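Local coordinates for protein FkbI (PDB 1R2J) that probably acts as an FAD-dependent acyl-ACP dehydrogenase in making the methoxymalonyl extender unit of the polyketide FK520, at residues Thr242-His247 with Ala316-Val321. Residues are numbered along the deposited sequence; the frame is centred on the assembly and turned at random.
Sequences TAAVAH and ATAAQV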
loop_
_atom_site.group_PDB
_atom_site.type_symbol
_atom_site.label_atom_id
_atom_site.label_comp_id
_atom_site.label_asym_id
_atom_site.label_seq_id
_atom_site.Cartn_x
_atom_site.Cartn_y
_atom_site.Cartn_z
ATOM N N THR A 242 8.104 -19.305 -4.948
ATOM C CA THR A 242 9.527 -19.588 -5.109
ATOM C C THR A 242 10.155 -20.263 -3.894
ATOM O O THR A 242 11.036 -21.105 -4.040
ATOM C CB THR A 242 10.319 -18.314 -5.453
ATOM O OG1 THR A 242 10.114 -17.331 -4.434
ATOM C CG2 THR A 242 9.861 -17.758 -6.791
ATOM N N ALA A 243 9.707 -19.899 -2.697
ATOM C CA ALA A 243 10.240 -20.501 -1.477
ATOM C C ALA A 243 9.742 -21.946 -1.349
ATOM O O ALA A 243 10.496 -22.830 -0.953
ATOM C CB ALA A 243 9.813 -19.686 -0.247
ATOM N N ALA A 244 8.475 -22.175 -1.682
ATOM C CA ALA A 244 7.900 -23.509 -1.600
ATOM C C ALA A 244 8.563 -24.438 -2.617
ATOM O O ALA A 244 8.929 -25.560 -2.285
ATOM C CB ALA A 244 6.388 -23.451 -1.841
ATOM N N VAL A 245 8.715 -23.974 -3.853
ATOM C CA VAL A 245 9.347 -24.804 -4.864
ATOM C C VAL A 245 10.793 -25.111 -4.463
ATOM O O VAL A 245 11.241 -26.248 -4.584
ATOM C CB VAL A 245 9.319 -24.132 -6.255
ATOM C CG1 VAL A 245 7.885 -23.969 -6.723
ATOM C CG2 VAL A 245 9.983 -22.777 -6.192
ATOM N N ALA A 246 11.513 -24.108 -3.972
ATOM C CA ALA A 246 12.906 -24.315 -3.564
ATOM C C ALA A 246 12.992 -25.407 -2.503
ATOM O O ALA A 246 13.870 -26.269 -2.559
ATOM C CB ALA A 246 13.505 -23.020 -3.031
ATOM N N HIS A 247 12.075 -25.377 -1.539
ATOM C CA HIS A 247 12.065 -26.377 -0.475
ATOM C C HIS A 247 11.637 -27.742 -1.026
ATOM O O HIS A 247 12.196 -28.777 -0.660
ATOM C CB HIS A 247 11.106 -25.940 0.640
ATOM C CG HIS A 247 11.222 -26.744 1.901
ATOM N ND1 HIS A 247 12.367 -26.763 2.671
ATOM C CD2 HIS A 247 10.320 -27.518 2.551
ATOM C CE1 HIS A 247 12.163 -27.510 3.743
ATOM N NE2 HIS A 247 10.929 -27.979 3.695
ATOM N N ALA A 316 -0.459 -19.427 3.473
ATOM C CA ALA A 316 -0.733 -20.538 4.384
ATOM C C ALA A 316 -0.250 -21.853 3.772
ATOM O O ALA A 316 0.281 -22.717 4.470
ATOM C CB ALA A 316 -2.231 -20.617 4.701
ATOM N N THR A 317 -0.429 -21.988 2.462
ATOM C CA THR A 317 -0.017 -23.183 1.728
ATOM C C THR A 317 1.507 -23.319 1.715
ATOM O O THR A 317 2.046 -24.412 1.921
ATOM C CB THR A 317 -0.545 -23.126 0.285
ATOM O OG1 THR A 317 -1.979 -23.132 0.321
ATOM C CG2 THR A 317 -0.047 -24.313 -0.536
ATOM N N ALA A 318 2.197 -22.203 1.488
ATOM C CA ALA A 318 3.655 -22.203 1.458
ATOM C C ALA A 318 4.198 -22.538 2.848
ATOM O O ALA A 318 5.180 -23.268 2.984
ATOM C CB ALA A 318 4.185 -20.832 1.000
ATOM N N ALA A 319 3.563 -21.994 3.881
ATOM C CA ALA A 319 4.005 -22.271 5.240
ATOM C C ALA A 319 3.883 -23.764 5.510
ATOM O O ALA A 319 4.724 -24.346 6.188
ATOM C CB ALA A 319 3.170 -21.482 6.246
ATOM N N GLN A 320 2.832 -24.378 4.977
ATOM C CA GLN A 320 2.608 -25.809 5.166
ATOM C C GLN A 320 3.743 -26.606 4.521
ATOM O O GLN A 320 4.281 -27.536 5.117
ATOM C CB GLN A 320 1.274 -26.217 4.543
ATOM C CG GLN A 320 0.899 -27.675 4.775
ATOM C CD GLN A 320 0.487 -27.929 6.205
ATOM O OE1 GLN A 320 0.469 -29.073 6.672
ATOM N NE2 GLN A 320 0.144 -26.859 6.912
ATOM N N VAL A 321 4.096 -26.234 3.295
ATOM C CA VAL A 321 5.163 -26.895 2.550
ATOM C C VAL A 321 6.501 -26.811 3.279
ATOM O O VAL A 321 7.171 -27.829 3.494
ATOM C CB VAL A 321 5.300 -26.268 1.139
ATOM C CG1 VAL A 321 6.500 -26.868 0.399
ATOM C CG2 VAL A 321 4.010 -26.519 0.340
#
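Ala244 and Ala318 have the nearest CA atoms across segments 242-247 and 316-321, which run roughly parallel, their axes 9.0 Å apart and inclined by 21°. Ala244 CA and Ala318 CA are 5.4 Å apart, a spacing that small residues permit, and the methyl groups stand with Ala244 CB 4.4 Å from Ala318 CB. One turn further along the second helix, Val321 supplies the larger apolar surface. Its CB points toward helix 219-248, and CG1, anti to the backbone N (chi1 175°), is the branch that touches, 4.1 Å from Ala244 CB and 3.8 Å from Ala244 O. One turn after Ala244, His247 has CG anti to its backbone N (chi1 -168°), which extends the ring to the backbone of Val321. The imidazole meets that carbonyl at its CD2 edge, with CD2 3.3 Å from Val321 O, which lies near the ring plane. Helix 262-287 also touches the pair, through Leu271 on Ala244 and His267 on Val321, while Leu258 and Ala325 pack on the histidine. The contact joins two helices of the C-terminal domain, away from the FAD site, and exemplifies how small residues let near-parallel helix backbones approach. Attraction here is mainly dispersion between methyl groups at ordinary van der Waals distance, to which a polarised ring C-H facing a carbonyl oxygen probably adds a modest electrostatic term.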